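Local coordinates for protein cytosine-specific methyltransferase (Escherichia coli O157:H7 EDL933, PDB 3G7U) that probably methylates cytosine at carbon 5 in DNA, using S-adenosyl-L-methionine as methyl donor, as other C5-methyltransferases of restriction systems do, at residues Phe103-Leu106 against Val107-Gln111; Lys134-Asn137 against Leu138-Asp142. All coordinates share one frame; numbering follows the deposited sequence.

Contact 1: Phe103-Leu106 against Val107-Gln111; sequences FYRL and VSELQ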
loop_
_atom_site.group_PDB
_atom_site.type_symbol
_atom_site.label_atom_id
_atom_site.label_comp_id
_atom_site.label_asym_id
_atom_site.label_seq_id
_atom_site.Cartn_x
_atom_site.Cartn_y
_atom_site.Cartn_z
ATOM N N PHE A 103 11.794 0.190 -14.794
ATOM C CA PHE A 103 11.467 -0.903 -13.883
ATOM C C PHE A 103 11.845 -2.225 -14.537
ATOM O O PHE A 103 12.489 -3.096 -13.925
ATOM C CB PHE A 103 9.955 -0.933 -13.496
ATOM C CG PHE A 103 9.568 -2.044 -12.542
ATOM C CD1 PHE A 103 9.628 -1.839 -11.179
ATOM C CD2 PHE A 103 9.070 -3.274 -13.013
ATOM C CE1 PHE A 103 9.269 -2.846 -10.313
ATOM C CE2 PHE A 103 8.720 -4.280 -12.160
ATOM C CZ PHE A 103 8.804 -4.077 -10.812
ATOM N N TYR A 104 11.368 -2.406 -15.756
ATOM C CA TYR A 104 11.557 -3.661 -16.460
ATOM C C TYR A 104 13.007 -3.821 -16.945
ATOM O O TYR A 104 13.485 -4.934 -17.007
ATOM C CB TYR A 104 10.543 -3.836 -17.594
ATOM C CG TYR A 104 9.189 -4.147 -17.001
ATOM C CD1 TYR A 104 8.894 -5.420 -16.577
ATOM C CD2 TYR A 104 8.232 -3.140 -16.815
ATOM C CE1 TYR A 104 7.671 -5.731 -15.967
ATOM C CE2 TYR A 104 6.984 -3.440 -16.226
ATOM C CZ TYR A 104 6.721 -4.723 -15.814
ATOM O OH TYR A 104 5.516 -5.043 -15.236
ATOM N N ARG A 105 13.673 -2.713 -17.223
ATOM C CA ARG A 105 15.121 -2.781 -17.516
ATOM C C ARG A 105 15.869 -3.343 -16.323
ATOM O O ARG A 105 16.724 -4.220 -16.465
ATOM C CB ARG A 105 15.669 -1.421 -17.946
ATOM C CG ARG A 105 17.178 -1.391 -18.110
ATOM C CD ARG A 105 17.695 0.005 -18.490
ATOM N NE ARG A 105 17.349 1.061 -17.519
ATOM C CZ ARG A 105 17.943 1.249 -16.336
ATOM N NH1 ARG A 105 18.938 0.449 -15.942
ATOM N NH2 ARG A 105 17.550 2.246 -15.532
ATOM N N LEU A 106 15.544 -2.849 -15.130
ATOM C CA LEU A 106 16.180 -3.317 -13.902
ATOM C C LEU A 106 15.902 -4.767 -13.618
ATOM O O LEU A 106 16.777 -5.488 -13.170
ATOM C CB LEU A 106 15.791 -2.433 -12.714
ATOM C CG LEU A 106 16.431 -1.050 -12.741
ATOM C CD1 LEU A 106 15.905 -0.194 -11.602
ATOM C CD2 LEU A 106 17.955 -1.214 -12.578
ATOM N N VAL A 107 14.677 -5.222 -13.857
ATOM C CA VAL A 107 14.386 -6.639 -13.707
ATOM C C VAL A 107 15.291 -7.499 -14.657
ATOM O O VAL A 107 15.827 -8.551 -14.278
ATOM C CB VAL A 107 12.887 -6.936 -13.969
ATOM C CG1 VAL A 107 12.670 -8.431 -14.099
ATOM C CG2 VAL A 107 12.008 -6.351 -12.825
ATOM N N SER A 108 15.420 -7.024 -15.876
ATOM C CA SER A 108 16.155 -7.726 -16.911
ATOM C C SER A 108 17.645 -7.795 -16.523
ATOM O O SER A 108 18.269 -8.855 -16.606
ATOM C CB SER A 108 16.012 -6.958 -18.216
ATOM O OG SER A 108 16.640 -7.691 -19.253
ATOM N N GLU A 109 18.171 -6.661 -16.056
ATOM C CA GLU A 109 19.585 -6.541 -15.662
ATOM C C GLU A 109 19.886 -7.332 -14.394
ATOM O O GLU A 109 20.948 -7.952 -14.260
ATOM C CB GLU A 109 19.941 -5.065 -15.465
ATOM C CG GLU A 109 19.947 -4.193 -16.736
ATOM C CD GLU A 109 20.287 -2.767 -16.412
ATOM O OE1 GLU A 109 20.527 -2.522 -15.213
ATOM O OE2 GLU A 109 20.353 -1.900 -17.315
ATOM N N LEU A 110 18.968 -7.310 -13.427
ATOM C CA LEU A 110 19.227 -7.973 -12.159
ATOM C C LEU A 110 18.863 -9.438 -12.097
ATOM O O LEU A 110 19.354 -10.152 -11.217
ATOM C CB LEU A 110 18.588 -7.234 -10.982
ATOM C CG LEU A 110 19.250 -5.905 -10.570
ATOM C CD1 LEU A 110 18.331 -5.035 -9.707
ATOM C CD2 LEU A 110 20.551 -6.220 -9.817
ATOM N N GLN A 111 18.002 -9.883 -13.008
ATOM C CA GLN A 111 17.572 -11.295 -13.035
ATOM C C GLN A 111 17.091 -11.876 -11.692
ATOM O O GLN A 111 17.597 -12.905 -11.257
ATOM C CB GLN A 111 18.683 -12.203 -13.660
ATOM C CG GLN A 111 19.038 -11.819 -15.090
ATOM C CD GLN A 111 18.005 -12.324 -16.078
ATOM O OE1 GLN A 111 17.634 -13.493 -16.031
ATOM N NE2 GLN A 111 17.544 -11.455 -16.975
#
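The guanidinium of Arg105 meets Glu109 at its edge: NH1 donates to OE2 over 3.1 Å, and OE2 lies in the guanidinium plane. The carboxylate is turned differently. Its plane stands 55° from that of the guanidinium, and NH1 approaches OE2 from above, 43° out of the carboxylate plane. This is a salt bridge between residues one helical turn apart (i to i+4), nearly straight at hydrogen (162°). With Arg105 CG anti to the backbone N, CG sits 3.3 Å from Glu109 OE2, and the later bend at chi3 turns NH1 back to the acid. Both ends have further partners: NH2 binds Leu57 O, NE binds His102, and Glu109 OE1 accepts from Ala59 N, so the pair ties this helix to the start of helix 59-66. Of the two aromatic rings, Tyr104 has Phe103 CD2 over the centre of one face, 3.7 Å above the plane, while Val107 CG2 comes obliquely to Phe103 CE2 at 3.9 Å. These residues belong to helix 94-110, which links strands 74-77 and 114-119 in a right-handed beta-alpha-beta crossover of the Rossmann-like methyltransferase fold. Phe103 and Val107 turn to the sheet, packing on Ile75; Leu106 and Leu110 face Ile62 of helix 59-66. Four i to i+4 backbone bonds cross between the segments, from Val107 N to Phe103 O through Leu110 N to Leu106 O, and Gln111 N to Val107 O continues the run. Gln111 itself has positive phi, and its NE2 turns back to Ser108 O at 2.7 Å, in the carbonyl plane on a lone pair.

Contact 2: Lys134-Asn137 against Leu138-Asp142; sequences KAFN and LVSGD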
loop_
_atom_site.group_PDB
_atom_site.type_symbol
_atom_site.label_atom_id
_atom_site.label_comp_id
_atom_site.label_asym_id
_atom_site.label_seq_id
_atom_site.Cartn_x
_atom_site.Cartn_y
_atom_site.Cartn_z
ATOM N N LYS A 134 7.093 -3.667 -25.352
ATOM C CA LYS A 134 8.528 -3.405 -25.206
ATOM C C LYS A 134 9.074 -3.888 -23.845
ATOM O O LYS A 134 10.160 -4.476 -23.773
ATOM C CB LYS A 134 8.816 -1.912 -25.426
ATOM C CG LYS A 134 10.261 -1.579 -25.748
ATOM C CD LYS A 134 10.461 -0.064 -25.810
ATOM C CE LYS A 134 11.940 0.323 -26.030
ATOM N NZ LYS A 134 12.783 0.304 -24.782
ATOM N N ALA A 135 8.294 -3.678 -22.784
ATOM C CA ALA A 135 8.615 -4.175 -21.447
ATOM C C ALA A 135 8.483 -5.697 -21.291
ATOM O O ALA A 135 9.299 -6.325 -20.605
ATOM C CB ALA A 135 7.755 -3.460 -20.425
ATOM N N PHE A 136 7.449 -6.280 -21.910
ATOM C CA PHE A 136 7.229 -7.731 -21.953
ATOM C C PHE A 136 8.438 -8.367 -22.646
ATOM O O PHE A 136 8.939 -9.382 -22.186
ATOM C CB PHE A 136 5.948 -8.031 -22.751
ATOM C CG PHE A 136 5.395 -9.459 -22.609
ATOM C CD1 PHE A 136 5.911 -10.513 -23.358
ATOM C CD2 PHE A 136 4.274 -9.710 -21.797
ATOM C CE1 PHE A 136 5.371 -11.806 -23.261
ATOM C CE2 PHE A 136 3.712 -10.999 -21.692
ATOM C CZ PHE A 136 4.265 -12.052 -22.425
ATOM N N ASN A 137 8.902 -7.738 -23.726
ATOM C CA ASN A 137 10.057 -8.206 -24.490
ATOM C C ASN A 137 11.354 -8.281 -23.708
ATOM O O ASN A 137 12.169 -9.160 -23.968
ATOM C CB ASN A 137 10.312 -7.303 -25.703
ATOM C CG ASN A 137 9.318 -7.517 -26.821
ATOM O OD1 ASN A 137 8.587 -8.512 -26.847
ATOM N ND2 ASN A 137 9.279 -6.571 -27.757
ATOM N N LEU A 138 11.553 -7.348 -22.780
ATOM C CA LEU A 138 12.784 -7.267 -21.995
ATOM C C LEU A 138 12.878 -8.429 -21.063
ATOM O O LEU A 138 13.986 -8.841 -20.653
ATOM C CB LEU A 138 12.841 -5.982 -21.170
ATOM C CG LEU A 138 13.327 -4.715 -21.846
ATOM C CD1 LEU A 138 13.278 -3.557 -20.874
ATOM C CD2 LEU A 138 14.739 -4.912 -22.369
ATOM N N VAL A 139 11.721 -8.976 -20.709
ATOM C CA VAL A 139 11.681 -10.021 -19.698
ATOM C C VAL A 139 11.187 -11.383 -20.189
ATOM O O VAL A 139 11.406 -12.370 -19.524
ATOM C CB VAL A 139 10.940 -9.575 -18.380
ATOM C CG1 VAL A 139 11.712 -8.465 -17.689
ATOM C CG2 VAL A 139 9.534 -9.108 -18.655
ATOM N N SER A 140 10.532 -11.438 -21.344
ATOM C CA SER A 140 9.851 -12.688 -21.779
ATOM C C SER A 140 10.805 -13.803 -22.152
ATOM O O SER A 140 10.416 -14.968 -22.125
ATOM C CB SER A 140 8.900 -12.453 -22.961
ATOM O OG SER A 140 9.566 -11.756 -24.001
ATOM N N GLY A 141 12.040 -13.426 -22.502
ATOM C CA GLY A 141 13.122 -14.376 -22.711
ATOM C C GLY A 141 13.451 -15.190 -21.481
ATOM O O GLY A 141 13.669 -16.396 -21.589
ATOM N N ASP A 142 13.455 -14.556 -20.305
ATOM C CA ASP A 142 13.909 -15.208 -19.085
ATOM C C ASP A 142 12.815 -15.529 -18.080
ATOM O O ASP A 142 13.034 -16.246 -17.095
ATOM C CB ASP A 142 14.970 -14.318 -18.432
ATOM C CG ASP A 142 16.162 -14.073 -19.349
ATOM O OD1 ASP A 142 16.808 -15.068 -19.755
ATOM O OD2 ASP A 142 16.442 -12.893 -19.663
#
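Ser140 CB lies obliquely to the ring of Phe136, 3.6 Å from CD1 and equally near CE1. Phe136 has CG anti to its own N, which carries the ring outward from the helix with a slight lean toward the C-terminal end, enough for CD1 and CE1 to reach Ser140, which follows one turn later. The hydroxyl turns back instead: with chi1 at 51°, OG sits between the backbone N and the carbonyl carbon and folds over the preceding turn. There Ser140 OG donates a weak hydrogen bond to Phe136 O at 3.1 Å and comes within 3.6 Å of Asn137 CA. Phe136 O has three donors, the others being Ser140 N, close at 2.7 Å but poorly aligned (127°) and therefore weak, and Val139 N at 3.2 Å, which sits 60° out of the carbonyl plane. Such sharing marks the weakly bonded end region of helix 129-140, which leads into strand 143-152 at the edge of the mixed sheet in this Rossmann-like domain. Just before it in the chain, Leu138 N is likewise divided between Lys134 O and Ala135 O, with both bonds weak. Val139 points one methyl, CG2, at Ala135 O (3.4 Å). Its side chain also packs on Val107 of helix 94-110 and on Ile145 of strand 143-152, against which Phe136 and Ser140 rest as well. Leu138, whose CG comes to 3.7 Å from Lys134 O, lies with Lys134 against Met101 of helix 94-110.

Contacts 1 and 2 are the C-terminal turns of two neighbouring helices, their centres 10 Å apart, and they touch directly. Apolar packing joins Val107 CG1 to Val139 CG1 and Tyr104 CD2 to Ala135 CB, each at 3.7 Å. Polar links follow: Ser108 OG probably hydrogen-bonds Leu138 O, and Gln111 NE2 probably reaches Asp142 OD2, both at 3.2 Å. Gln111 NE2 thus serves both helix ends. The predicted active-site residue Cys81 lies about 9 Å from Tyr104 and about 10 Å from Ala135, side chain to side chain, near but not touching. A glycerol, probably from the crystallisation liquor, lies about 4 Å from the Tyr104 side chain, and one lies about 3 Å from that of Phe136.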